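Local coordinates for protein 33 kDa chaperonin (Thermotoga maritima, PDB 1VQ0) that probably acts as a redox-regulated molecular chaperone, protecting thermally unfolding and oxidatively damaged bacterial proteins from irreversible aggregation, at residues H22-I28 with F183-D189; V34-A38 with E238-K242; R39-A43 with K276-T280; P81-V86 with Y98-V104; G123-V127 with V138-L143. All coordinates share one frame; numbering follows the deposited sequence.

Contact 1: residues H22-I28 with F183-D189; sequences HKVRFSI and FAVQIID. With EDO (1,2-ethanediol), chain F.
R25 and Q186 form one rung of an antiparallel strand pair, 24-28 against 183-187, near one side of the large mixed sheet, one strand in from its outermost strand 164-173. Their backbones exchange two nearly straight bonds, R25 N to Q186 O (3.0 Å) and Q186 N to R25 O. The same two side chains meet again: NE and NH2 of R25 both give a hydrogen to Q186 OE1, NH2 at 3.0 Å, from one face of the amide and well above its plane. R25 CG sits between the backbone N and the carbonyl carbon (chi1 73°), and the chain runs extended to NE, bringing the guanidinium alongside Q186. The oxygen lies in the guanidinium plane, while Q186 NE2 turns to S164. I188 CG2 sits over one guanidinium face, and NH2 also reaches O2 of an ethanediol. K23 and V24 form a classic beta bulge, both facing M19, and K23 O accepts from both I188 N (2.9 Å) and D189 N. V24 CG1 presses tightly on V185 CG1 at 3.5 Å. Helices 194-205 and 219-227 pack on this apolar face.

Contact 2: residues V34-A38 with E238-K242; sequences VVEEA and EIKYK
V34 and Y241 mark the nearest backbone approach, their CA atoms 5.6 Å apart, where helix 32-42 passes the end of strand 235-241. Y241 reaches into the helix side with its ring CG anti to the backbone N (chi1 -157°), which carries CE2 to within 3.8 Å of A38 CB. E37 lies across the base of the same side chain: its CD is 3.6 Å from Y241 CB, and the carboxylate plane is turned 32° from the ring. Further back along the strand, V34 CG2 rests 3.5 Å from I239 O and also touches I239 CG2. A water receives a weak bond from Y241 N and gives one to E37 OE1 (3.2 Å), a water-mediated polar link, weak at the Y241 end. The ends of the larger side chains are held elsewhere, E37 OE2 by a salt bridge to R41 and Y241 OH by W277 O and G97 N. Direct contact is thus van der Waals packing without a direct hydrogen bond, mostly among buried residues, while the tyrosine hydroxyl carries the helix-strand junction on toward the loop of the zinc site.

Contact 3: residues R39-A43 with K276-T280; sequences RNRHA and KWCNT. With ZN (zinc ion), chain C.
The H42 ring presents its edge to the loop 276-280, with K276 O and W277 O both near the ring plane, while N279 CB approaches obliquely. NE2 gives only a weak, bent bond to W277 O (3.1 Å, 126° at the hydrogen); its stronger partner is G97 O. The R41 guanidinium has C278 O near its plane at one edge, and a water in plane that joins NH1 to T280 OG1. A second water gives a hydrogen to C278 O (2.7 Å) and takes a weak bond from R41 NH1. Closer in, R41 CB lies 3.5 Å from C278 O, and R41 NE makes a salt bridge with E37 OE2. The one strong direct bond is N279 ND2 to R41 O, 2.7 Å and nearly straight, with the acceptor in the amide plane. With N279 CG anti to the backbone N (chi1 -160°), the amide reaches back to the last turn of the helix, which ends in a Schellman motif with A43 at C-prime. Replacing N279 by alanine removes the amide, which is likely to leave R41 O without this donor and the loop less firmly held to the helix end. C278 SG binds the zinc ion at 2.4 Å, with C243, C245 and C275 completing the site. These polar ties therefore join the helix terminus directly to a loop bearing a zinc ligand.

Contact 4: residues P81-V86 with Y98-V104; sequences PIRRVV and YVANPKV
A100 N bonds to R84 O at 2.9 Å, continuing the backbone pairing in which V86 and Y98 exchange two bonds. V86 sits over one face of the Y98 ring in a CH-pi contact, its CB 4.0 Å from the centroid and offset toward the rim. The ring lies over its cross-strand partner V86, with CG between the backbone N and carbonyl carbon (chi1 67°). A serine in place of Y98 would probably uncover V86 and leave K276 NZ without its hydroxyl partner. Beyond the strands, N101 ND2 reaches P81 O (3.0 Å) from well above the carbonyl plane, though that oxygen lies in the amide plane. A100 CB lies over one face of the R83 guanidinium, 3.8 Å from NH2. On the inner side, I82 CD1 meets V99 CG1 (3.7 Å) and V104 CG1 (3.8 Å). The contact is the open end of the beta hairpin 84-90/94-99: helix 46-62 packs on I82, V85 and V99, strand 71-78 flanks V86, and W277 meets the Y98 ring edge-to-face.

Contact 5: residues G123-V127 with V138-L143; sequences GVLRV and VSQVPL
Five backbone hydrogen bonds join L125 to V141, V127 to S139 and G123 to L143 in the antiparallel hairpin 123-130/137-142. The two between L125 and V141 are nearly straight, L125 N to V141 O being 2.8 Å. Weaker CA-H...O contacts fill in between, such as Q140 CA to L125 O at 3.3 Å. Among polar side chains, R126 NH1 gives a hydrogen to Q140 OE1 (3.1 Å); the oxygen lies in the guanidinium plane, but the donor stands well above the amide plane, the two flat groups being 65° apart. The chain bends at chi3 (-70°), turning the guanidinium back alongside Q140, while NH2 forms salt bridges with D75 and E77. V124 packs against the Q140 side-chain amide, CG1 3.6 Å from NE2. Apolar contact comes from L125, with CB 3.9 Å from L143 CD2 and CD2 beside V141 CG2. Strand 71-78 borders 123-130, and helix 149-160 packs on the L125 and V141 face. Residues 138-140 pair antiparallel with a strand of the second subunit, carrying the sheet across the interface.

Contacts 1, 2, 4 and 5 all reach the large mixed sheet, contacts 1 and 4 lying on opposite sides of the chain's centre, with their own centres about 30 Å apart. Contacts 2 and 3 share helix 32-42 and have centres about 11 Å apart; they touch through Y241 and W277. Contact 3 also meets contact 4, through K276 and W277 against Y98 and V86, so the zinc-site loop is tied to both helix and hairpin. Contacts 4 and 5 follow each other along the chain, both nested within the loops closed by contacts 1, 2 and 3, which cross one another. Early segments are thereby joined to ones far along the chain, while contact 5 continues the sheet into the second subunit.

Contact 1: residues H22-I28 with F183-D189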
# COMPACT_ATOMS: atom_id res chain seq x y z
N HIS A 22 9.16 22.26 18.40
CA HIS A 22 8.87 21.60 17.13
C HIS A 22 8.70 20.09 17.19
O HIS A 22 8.77 19.43 16.15
CB HIS A 22 9.95 21.95 16.08
CG HIS A 22 10.00 23.40 15.74
ND1 HIS A 22 10.87 24.27 16.36
CD2 HIS A 22 9.27 24.13 14.88
CE1 HIS A 22 10.67 25.49 15.89
NE2 HIS A 22 9.70 25.43 14.99
N LYS A 23 8.46 19.54 18.37
CA LYS A 23 8.23 18.08 18.52
C LYS A 23 6.79 17.67 18.23
O LYS A 23 6.53 16.50 17.99
CB LYS A 23 8.66 17.62 19.91
CG LYS A 23 10.14 17.87 20.12
CD LYS A 23 10.76 16.98 21.18
CE LYS A 23 12.16 17.43 21.50
NZ LYS A 23 12.45 16.92 22.88
N VAL A 24 5.87 18.64 18.28
CA VAL A 24 4.46 18.42 17.95
C VAL A 24 4.05 19.44 16.90
O VAL A 24 4.46 20.59 16.94
CB VAL A 24 3.52 18.59 19.18
CG1 VAL A 24 2.02 18.21 18.85
CG2 VAL A 24 4.02 17.82 20.41
N ARG A 25 3.24 19.00 15.96
CA ARG A 25 2.63 19.84 14.94
C ARG A 25 1.10 19.76 15.07
O ARG A 25 0.56 18.77 15.54
CB ARG A 25 3.12 19.46 13.52
CG ARG A 25 2.58 18.16 12.94
CD ARG A 25 3.29 17.74 11.64
NE ARG A 25 2.70 16.54 11.05
CZ ARG A 25 3.21 15.87 10.02
NH1 ARG A 25 4.37 16.17 9.47
NH2 ARG A 25 2.53 14.86 9.52
N PHE A 26 0.44 20.86 14.72
CA PHE A 26 -1.02 20.90 14.78
C PHE A 26 -1.57 21.64 13.56
O PHE A 26 -0.88 22.51 12.98
CB PHE A 26 -1.52 21.60 16.06
CG PHE A 26 -1.15 23.05 16.15
CD1 PHE A 26 -1.88 24.01 15.47
CD2 PHE A 26 -0.05 23.45 16.89
CE1 PHE A 26 -1.51 25.33 15.50
CE2 PHE A 26 0.34 24.76 16.93
CZ PHE A 26 -0.40 25.70 16.22
N SER A 27 -2.85 21.36 13.31
CA SER A 27 -3.65 21.74 12.15
C SER A 27 -5.05 21.90 12.73
O SER A 27 -5.48 21.01 13.48
CB SER A 27 -3.73 20.52 11.19
OG SER A 27 -3.82 20.95 9.90
N ILE A 28 -5.77 22.96 12.38
CA ILE A 28 -7.20 23.08 12.73
C ILE A 28 -7.91 23.84 11.60
O ILE A 28 -7.39 24.80 11.04
CB ILE A 28 -7.41 23.78 14.11
CG1 ILE A 28 -8.87 23.80 14.53
CG2 ILE A 28 -6.90 25.24 14.06
CD1 ILE A 28 -9.10 24.03 16.04
N PHE A 183 -9.59 19.05 13.91
CA PHE A 183 -8.16 19.30 14.14
C PHE A 183 -7.38 18.02 14.11
O PHE A 183 -7.96 16.92 14.21
CB PHE A 183 -7.94 20.02 15.47
CG PHE A 183 -8.46 19.29 16.66
CD1 PHE A 183 -7.74 18.23 17.22
CD2 PHE A 183 -9.66 19.69 17.26
CE1 PHE A 183 -8.25 17.56 18.35
CE2 PHE A 183 -10.18 19.03 18.33
CZ PHE A 183 -9.47 17.97 18.91
N ALA A 184 -6.07 18.19 13.97
CA ALA A 184 -5.06 17.12 14.01
C ALA A 184 -3.91 17.56 14.90
O ALA A 184 -3.39 18.68 14.76
CB ALA A 184 -4.55 16.75 12.58
N VAL A 185 -3.52 16.69 15.84
CA VAL A 185 -2.30 16.88 16.65
C VAL A 185 -1.43 15.62 16.47
O VAL A 185 -1.93 14.50 16.61
CB VAL A 185 -2.62 17.17 18.16
CG1 VAL A 185 -1.37 17.47 18.97
CG2 VAL A 185 -3.56 18.37 18.30
N GLN A 186 -0.14 15.84 16.13
CA GLN A 186 0.81 14.80 15.74
C GLN A 186 2.17 14.99 16.36
O GLN A 186 2.73 16.10 16.40
CB GLN A 186 0.95 14.77 14.21
CG GLN A 186 -0.40 14.53 13.50
CD GLN A 186 -0.33 14.18 11.99
OE1 GLN A 186 -0.03 15.03 11.16
NE2 GLN A 186 -0.71 12.93 11.64
N ILE A 187 2.69 13.88 16.86
CA ILE A 187 4.00 13.89 17.49
C ILE A 187 5.03 13.52 16.45
O ILE A 187 5.14 12.36 16.05
CB ILE A 187 4.05 12.97 18.71
CG1 ILE A 187 3.11 13.52 19.78
CG2 ILE A 187 5.44 12.94 19.23
CD1 ILE A 187 2.85 12.60 21.02
N ILE A 188 5.77 14.51 15.99
CA ILE A 188 6.74 14.27 14.93
C ILE A 188 8.13 13.99 15.51
O ILE A 188 9.02 13.61 14.77
CB ILE A 188 6.77 15.43 13.89
CG1 ILE A 188 6.94 16.78 14.60
CG2 ILE A 188 5.50 15.34 13.00
CD1 ILE A 188 7.39 17.95 13.68
N ASP A 189 8.28 14.15 16.82
CA ASP A 189 9.54 13.81 17.50
C ASP A 189 9.21 13.12 18.83
O ASP A 189 9.00 13.75 19.89
CB ASP A 189 10.36 15.08 17.72
CG ASP A 189 11.70 14.82 18.37
OD1 ASP A 189 12.03 13.72 18.89
OD2 ASP A 189 12.53 15.72 18.36
C1 EDO F . 1.30 13.15 4.91
O1 EDO F . 1.13 11.75 5.05
C2 EDO F . 2.57 13.77 5.49
O2 EDO F . 2.81 13.48 6.88

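Contact 2: residues V34-A38 with E238-K242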
# COMPACT_ATOMS: atom_id res chain seq x y z
N VAL A 34 -16.50 24.47 1.91
CA VAL A 34 -15.91 23.46 1.09
C VAL A 34 -16.80 22.20 1.05
O VAL A 34 -17.09 21.66 -0.01
CB VAL A 34 -14.52 23.10 1.63
CG1 VAL A 34 -13.92 22.01 0.81
CG2 VAL A 34 -13.63 24.27 1.59
N VAL A 35 -17.24 21.76 2.23
CA VAL A 35 -18.09 20.59 2.35
C VAL A 35 -19.49 20.90 1.76
O VAL A 35 -20.12 20.03 1.14
CB VAL A 35 -18.09 20.05 3.82
CG1 VAL A 35 -18.98 18.89 3.96
CG2 VAL A 35 -16.71 19.64 4.21
N GLU A 36 -19.95 22.14 1.94
CA GLU A 36 -21.22 22.52 1.27
C GLU A 36 -21.14 22.39 -0.26
O GLU A 36 -22.07 21.92 -0.88
CB GLU A 36 -21.69 23.92 1.66
CG GLU A 36 -23.03 24.33 1.00
CD GLU A 36 -24.26 23.52 1.43
OE1 GLU A 36 -24.14 22.70 2.36
OE2 GLU A 36 -25.36 23.70 0.85
N GLU A 37 -20.04 22.81 -0.85
CA GLU A 37 -19.86 22.73 -2.31
C GLU A 37 -19.80 21.27 -2.82
O GLU A 37 -20.36 20.96 -3.85
CB GLU A 37 -18.65 23.58 -2.75
CG GLU A 37 -18.10 23.23 -4.13
CD GLU A 37 -17.13 24.25 -4.71
OE1 GLU A 37 -16.83 25.23 -4.04
OE2 GLU A 37 -16.66 24.04 -5.83
N ALA A 38 -19.14 20.39 -2.08
CA ALA A 38 -19.09 18.97 -2.41
C ALA A 38 -20.51 18.40 -2.42
O ALA A 38 -20.85 17.60 -3.31
CB ALA A 38 -18.22 18.19 -1.35
N GLU A 238 -6.19 29.31 2.95
CA GLU A 238 -7.56 29.11 2.47
C GLU A 238 -7.66 27.75 1.83
O GLU A 238 -6.86 27.39 0.96
CB GLU A 238 -7.85 30.18 1.44
CG GLU A 238 -9.28 30.40 1.05
CD GLU A 238 -9.45 31.64 0.14
OE1 GLU A 238 -8.61 32.57 0.23
OE2 GLU A 238 -10.43 31.65 -0.67
N ILE A 239 -8.62 26.96 2.29
CA ILE A 239 -8.91 25.62 1.69
C ILE A 239 -9.98 25.83 0.64
O ILE A 239 -10.98 26.50 0.94
CB ILE A 239 -9.38 24.59 2.76
CG1 ILE A 239 -8.33 24.46 3.86
CG2 ILE A 239 -9.72 23.23 2.15
CD1 ILE A 239 -7.02 23.81 3.42
N LYS A 240 -9.77 25.34 -0.58
CA LYS A 240 -10.78 25.51 -1.64
C LYS A 240 -11.06 24.19 -2.28
O LYS A 240 -10.15 23.39 -2.47
CB LYS A 240 -10.33 26.46 -2.78
CG LYS A 240 -9.52 27.73 -2.42
CD LYS A 240 -10.30 29.01 -2.47
CE LYS A 240 -10.07 29.85 -3.74
NZ LYS A 240 -9.08 31.01 -3.63
N TYR A 241 -12.35 23.95 -2.62
CA TYR A 241 -12.69 22.83 -3.46
C TYR A 241 -12.11 23.14 -4.85
O TYR A 241 -12.37 24.21 -5.41
CB TYR A 241 -14.22 22.58 -3.52
CG TYR A 241 -14.58 21.18 -3.91
CD1 TYR A 241 -14.63 20.81 -5.23
CD2 TYR A 241 -14.76 20.22 -2.94
CE1 TYR A 241 -14.91 19.51 -5.58
CE2 TYR A 241 -15.03 18.91 -3.27
CZ TYR A 241 -15.12 18.57 -4.60
OH TYR A 241 -15.40 17.26 -4.95
N LYS A 242 -11.34 22.21 -5.41
CA LYS A 242 -10.86 22.42 -6.76
C LYS A 242 -10.57 21.11 -7.49
O LYS A 242 -10.02 20.20 -6.92
CB LYS A 242 -9.60 23.30 -6.76
CG LYS A 242 -9.47 24.11 -8.04
CD LYS A 242 -8.11 24.78 -8.15
CE LYS A 242 -7.78 25.10 -9.61
NZ LYS A 242 -7.03 26.37 -9.69
O HOH W 1 -14.84 25.99 -1.64

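Contact 3: residues R39-A43 with K276-T280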
# COMPACT_ATOMS: atom_id res chain seq x y z
N ARG A 39 -21.30 18.81 -1.42
CA ARG A 39 -22.67 18.36 -1.26
C ARG A 39 -23.54 18.81 -2.45
O ARG A 39 -24.30 18.03 -2.97
CB ARG A 39 -23.27 18.92 0.03
CG ARG A 39 -24.76 18.61 0.19
CD ARG A 39 -25.37 19.03 1.50
NE ARG A 39 -26.02 20.32 1.34
CZ ARG A 39 -27.29 20.53 0.94
NH1 ARG A 39 -28.18 19.53 0.70
NH2 ARG A 39 -27.70 21.77 0.84
N ASN A 40 -23.42 20.07 -2.88
CA ASN A 40 -24.14 20.53 -4.03
C ASN A 40 -23.66 19.97 -5.37
O ASN A 40 -24.47 19.60 -6.21
CB ASN A 40 -24.20 22.06 -4.07
CG ASN A 40 -24.88 22.64 -2.83
OD1 ASN A 40 -25.83 22.06 -2.33
ND2 ASN A 40 -24.33 23.73 -2.31
N ARG A 41 -22.35 19.92 -5.59
CA ARG A 41 -21.82 19.38 -6.87
C ARG A 41 -22.28 17.94 -7.09
O ARG A 41 -22.82 17.58 -8.14
CB ARG A 41 -20.29 19.48 -6.88
CG ARG A 41 -19.79 20.90 -7.14
CD ARG A 41 -18.28 20.99 -7.21
NE ARG A 41 -17.77 22.29 -7.67
CZ ARG A 41 -17.83 22.75 -8.92
NH1 ARG A 41 -18.40 22.06 -9.91
NH2 ARG A 41 -17.35 23.95 -9.17
N HIS A 42 -22.16 17.15 -6.04
CA HIS A 42 -22.50 15.72 -6.06
C HIS A 42 -23.92 15.39 -5.64
O HIS A 42 -24.27 14.24 -5.66
CB HIS A 42 -21.58 14.97 -5.11
CG HIS A 42 -20.16 14.92 -5.57
ND1 HIS A 42 -19.78 14.32 -6.76
CD2 HIS A 42 -19.01 15.33 -4.97
CE1 HIS A 42 -18.46 14.36 -6.85
NE2 HIS A 42 -17.97 14.98 -5.79
N ALA A 43 -24.70 16.39 -5.25
CA ALA A 43 -26.06 16.19 -4.78
C ALA A 43 -26.09 15.09 -3.71
O ALA A 43 -26.89 14.13 -3.79
CB ALA A 43 -27.02 15.87 -5.96
N LYS A 276 -15.68 12.39 -12.07
CA LYS A 276 -16.08 11.73 -10.82
C LYS A 276 -15.74 12.62 -9.62
O LYS A 276 -16.35 12.48 -8.56
CB LYS A 276 -15.42 10.35 -10.69
CG LYS A 276 -13.88 10.40 -10.43
CD LYS A 276 -13.19 9.02 -10.50
CE LYS A 276 -11.67 9.21 -10.27
NZ LYS A 276 -10.97 8.00 -9.70
N TRP A 277 -14.75 13.50 -9.77
CA TRP A 277 -14.32 14.35 -8.65
C TRP A 277 -15.22 15.56 -8.34
O TRP A 277 -15.40 15.96 -7.17
CB TRP A 277 -12.91 14.84 -8.84
CG TRP A 277 -11.81 13.81 -8.86
CD1 TRP A 277 -11.20 13.36 -9.98
CD2 TRP A 277 -11.14 13.16 -7.75
NE1 TRP A 277 -10.24 12.44 -9.66
CE2 TRP A 277 -10.14 12.34 -8.30
CE3 TRP A 277 -11.29 13.18 -6.37
CZ2 TRP A 277 -9.28 11.55 -7.51
CZ3 TRP A 277 -10.42 12.43 -5.58
CH2 TRP A 277 -9.45 11.59 -6.15
N CYS A 278 -15.78 16.16 -9.38
CA CYS A 278 -16.58 17.36 -9.18
C CYS A 278 -17.97 17.27 -9.87
O CYS A 278 -18.76 18.21 -9.79
CB CYS A 278 -15.81 18.59 -9.65
SG CYS A 278 -15.72 18.68 -11.44
N ASN A 279 -18.25 16.13 -10.51
CA ASN A 279 -19.55 15.90 -11.13
C ASN A 279 -19.86 16.92 -12.26
O ASN A 279 -21.00 17.16 -12.59
CB ASN A 279 -20.66 15.94 -10.09
CG ASN A 279 -21.94 15.24 -10.55
OD1 ASN A 279 -21.90 14.42 -11.45
ND2 ASN A 279 -23.05 15.54 -9.91
N THR A 280 -18.84 17.53 -12.84
CA THR A 280 -19.00 18.26 -14.09
C THR A 280 -19.19 17.27 -15.25
O THR A 280 -18.42 16.31 -15.41
CB THR A 280 -17.81 19.14 -14.36
OG1 THR A 280 -17.68 20.07 -13.29
CG2 THR A 280 -18.06 20.03 -15.63
ZN ZN C . -13.71 17.63 -12.25
O HOH W 2 -18.59 22.49 -12.86
O HOH W 3 -20.56 20.02 -10.63

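Contact 4: residues P81-V86 with Y98-V104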
# COMPACT_ATOMS: atom_id res chain seq x y z
N PRO A 81 -22.96 0.24 2.54
CA PRO A 81 -23.73 0.66 1.35
C PRO A 81 -23.18 1.90 0.65
O PRO A 81 -23.56 2.15 -0.50
CB PRO A 81 -25.16 0.85 1.91
CG PRO A 81 -24.99 1.21 3.36
CD PRO A 81 -23.75 0.40 3.77
N ILE A 82 -22.32 2.70 1.33
CA ILE A 82 -21.56 3.75 0.62
C ILE A 82 -20.40 3.26 -0.29
O ILE A 82 -20.09 3.94 -1.26
CB ILE A 82 -21.10 4.89 1.54
CG1 ILE A 82 -21.11 6.23 0.76
CG2 ILE A 82 -19.73 4.59 2.16
CD1 ILE A 82 -20.95 7.55 1.63
N ARG A 83 -19.79 2.13 0.07
CA ARG A 83 -18.84 1.35 -0.73
C ARG A 83 -17.43 1.90 -0.77
O ARG A 83 -16.45 1.19 -0.51
CB ARG A 83 -19.35 1.08 -2.15
CG ARG A 83 -20.73 0.44 -2.22
CD ARG A 83 -21.07 -0.33 -3.54
NE ARG A 83 -20.75 0.34 -4.81
CZ ARG A 83 -21.49 1.29 -5.42
NH1 ARG A 83 -22.62 1.78 -4.87
NH2 ARG A 83 -21.06 1.80 -6.58
N ARG A 84 -17.33 3.18 -1.10
CA ARG A 84 -16.05 3.85 -1.27
C ARG A 84 -16.13 5.35 -0.99
O ARG A 84 -17.09 6.00 -1.37
CB ARG A 84 -15.50 3.67 -2.70
CG ARG A 84 -13.97 3.66 -2.69
CD ARG A 84 -13.40 3.17 -3.94
NE ARG A 84 -11.94 3.01 -3.92
CZ ARG A 84 -11.26 2.43 -4.93
NH1 ARG A 84 -11.90 1.97 -5.99
NH2 ARG A 84 -9.97 2.29 -4.91
N VAL A 85 -15.10 5.84 -0.30
CA VAL A 85 -14.94 7.23 0.05
C VAL A 85 -13.52 7.66 -0.27
O VAL A 85 -12.55 7.10 0.27
CB VAL A 85 -15.17 7.46 1.56
CG1 VAL A 85 -15.21 8.92 1.86
CG2 VAL A 85 -16.44 6.83 2.00
N VAL A 86 -13.40 8.69 -1.12
CA VAL A 86 -12.12 9.15 -1.65
C VAL A 86 -11.98 10.68 -1.46
O VAL A 86 -12.85 11.46 -1.86
CB VAL A 86 -11.98 8.81 -3.17
CG1 VAL A 86 -10.66 9.25 -3.72
CG2 VAL A 86 -12.09 7.35 -3.41
N TYR A 98 -15.18 12.33 -3.59
CA TYR A 98 -16.40 11.67 -4.09
C TYR A 98 -16.66 10.38 -3.28
O TYR A 98 -15.76 9.87 -2.57
CB TYR A 98 -16.28 11.35 -5.58
CG TYR A 98 -15.22 10.30 -5.97
CD1 TYR A 98 -13.93 10.67 -6.29
CD2 TYR A 98 -15.55 8.93 -6.09
CE1 TYR A 98 -12.95 9.71 -6.65
CE2 TYR A 98 -14.59 7.96 -6.45
CZ TYR A 98 -13.28 8.37 -6.72
OH TYR A 98 -12.32 7.46 -7.13
N VAL A 99 -17.89 9.88 -3.37
CA VAL A 99 -18.26 8.61 -2.76
C VAL A 99 -18.87 7.77 -3.85
O VAL A 99 -19.38 8.32 -4.83
CB VAL A 99 -19.25 8.72 -1.61
CG1 VAL A 99 -18.70 9.53 -0.49
CG2 VAL A 99 -20.60 9.32 -2.06
N ALA A 100 -18.83 6.45 -3.68
CA ALA A 100 -19.38 5.56 -4.71
C ALA A 100 -20.91 5.65 -4.77
O ALA A 100 -21.48 5.60 -5.87
CB ALA A 100 -18.92 4.13 -4.48
N ASN A 101 -21.54 5.89 -3.61
CA ASN A 101 -22.98 5.96 -3.48
C ASN A 101 -23.45 7.25 -2.83
O ASN A 101 -23.70 7.28 -1.65
CB ASN A 101 -23.54 4.72 -2.74
CG ASN A 101 -25.11 4.76 -2.58
OD1 ASN A 101 -25.80 5.54 -3.25
ND2 ASN A 101 -25.65 3.91 -1.69
N PRO A 102 -23.57 8.31 -3.64
CA PRO A 102 -23.95 9.63 -3.14
C PRO A 102 -25.33 9.73 -2.48
O PRO A 102 -25.57 10.69 -1.76
CB PRO A 102 -23.91 10.54 -4.41
CG PRO A 102 -23.77 9.69 -5.58
CD PRO A 102 -23.35 8.31 -5.09
N LYS A 103 -26.23 8.79 -2.76
CA LYS A 103 -27.62 8.82 -2.25
C LYS A 103 -27.82 7.90 -1.03
O LYS A 103 -28.94 7.69 -0.60
CB LYS A 103 -28.58 8.39 -3.37
CG LYS A 103 -28.88 9.43 -4.43
CD LYS A 103 -28.07 10.73 -4.37
CE LYS A 103 -28.51 11.77 -5.45
NZ LYS A 103 -29.53 12.70 -4.93
N VAL A 104 -26.75 7.35 -0.49
CA VAL A 104 -26.85 6.40 0.60
C VAL A 104 -27.63 6.99 1.80
O VAL A 104 -27.43 8.17 2.17
CB VAL A 104 -25.44 5.95 1.08
CG1 VAL A 104 -24.69 7.10 1.70
CG2 VAL A 104 -25.56 4.78 2.06

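Contact 5: residues G123-V127 with V138-L143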
# COMPACT_ATOMS: atom_id res chain seq x y z
N GLY A 123 -13.74 -2.93 6.09
CA GLY A 123 -12.84 -2.59 5.02
C GLY A 123 -11.52 -1.99 5.44
O GLY A 123 -11.01 -2.26 6.51
N VAL A 124 -10.97 -1.18 4.54
CA VAL A 124 -9.56 -0.76 4.62
C VAL A 124 -9.43 0.76 4.34
O VAL A 124 -10.29 1.39 3.72
CB VAL A 124 -8.64 -1.55 3.58
CG1 VAL A 124 -8.78 -2.97 3.74
CG2 VAL A 124 -8.92 -1.20 2.12
N LEU A 125 -8.32 1.31 4.80
CA LEU A 125 -7.96 2.66 4.49
C LEU A 125 -6.60 2.70 3.78
O LEU A 125 -5.67 2.08 4.22
CB LEU A 125 -7.95 3.48 5.76
CG LEU A 125 -7.51 4.95 5.72
CD1 LEU A 125 -7.98 5.66 7.01
CD2 LEU A 125 -6.05 5.05 5.63
N ARG A 126 -6.57 3.40 2.65
CA ARG A 126 -5.42 3.67 1.81
C ARG A 126 -5.07 5.14 1.79
O ARG A 126 -5.95 5.96 1.75
CB ARG A 126 -5.68 3.24 0.34
CG ARG A 126 -5.56 1.82 0.17
CD ARG A 126 -5.66 1.27 -1.24
NE ARG A 126 -7.00 1.40 -1.69
CZ ARG A 126 -7.94 0.49 -1.65
NH1 ARG A 126 -7.73 -0.71 -1.20
NH2 ARG A 126 -9.13 0.80 -2.12
N VAL A 127 -3.77 5.43 1.83
CA VAL A 127 -3.21 6.76 1.58
C VAL A 127 -2.21 6.67 0.43
O VAL A 127 -1.23 5.91 0.49
CB VAL A 127 -2.65 7.40 2.83
CG1 VAL A 127 -1.94 8.75 2.52
CG2 VAL A 127 -3.79 7.57 3.84
N VAL A 138 1.95 4.21 -1.80
CA VAL A 138 0.62 3.79 -1.33
C VAL A 138 0.78 2.93 -0.07
O VAL A 138 1.61 2.02 -0.01
CB VAL A 138 -0.18 2.91 -2.32
CG1 VAL A 138 -1.62 2.70 -1.80
CG2 VAL A 138 -0.17 3.43 -3.74
N SER A 139 -0.06 3.21 0.92
CA SER A 139 -0.02 2.49 2.15
C SER A 139 -1.44 2.16 2.54
O SER A 139 -2.28 3.01 2.51
CB SER A 139 0.79 3.30 3.19
OG SER A 139 0.69 2.73 4.49
N GLN A 140 -1.70 0.88 2.86
CA GLN A 140 -3.01 0.34 3.22
C GLN A 140 -3.03 -0.31 4.60
O GLN A 140 -2.17 -1.08 4.96
CB GLN A 140 -3.50 -0.66 2.18
CG GLN A 140 -4.90 -1.19 2.47
CD GLN A 140 -5.36 -2.29 1.52
OE1 GLN A 140 -5.37 -2.06 0.32
NE2 GLN A 140 -5.69 -3.50 2.05
N VAL A 141 -4.01 0.07 5.40
CA VAL A 141 -4.19 -0.46 6.74
C VAL A 141 -5.66 -0.89 6.92
O VAL A 141 -6.53 -0.31 6.28
CB VAL A 141 -3.73 0.56 7.83
CG1 VAL A 141 -2.26 0.89 7.71
CG2 VAL A 141 -4.60 1.81 7.86
N PRO A 142 -5.93 -1.84 7.80
CA PRO A 142 -7.28 -2.18 8.10
C PRO A 142 -7.95 -1.05 8.87
O PRO A 142 -7.26 -0.28 9.52
CB PRO A 142 -7.19 -3.47 8.92
CG PRO A 142 -5.73 -3.55 9.39
CD PRO A 142 -4.97 -2.57 8.61
N LEU A 143 -9.27 -0.91 8.70
CA LEU A 143 -10.00 0.14 9.43
C LEU A 143 -10.00 -0.26 10.88
O LEU A 143 -9.97 -1.42 11.20
CB LEU A 143 -11.42 0.30 8.91
CG LEU A 143 -11.60 0.91 7.56
CD1 LEU A 143 -13.13 0.70 7.12
CD2 LEU A 143 -11.21 2.42 7.54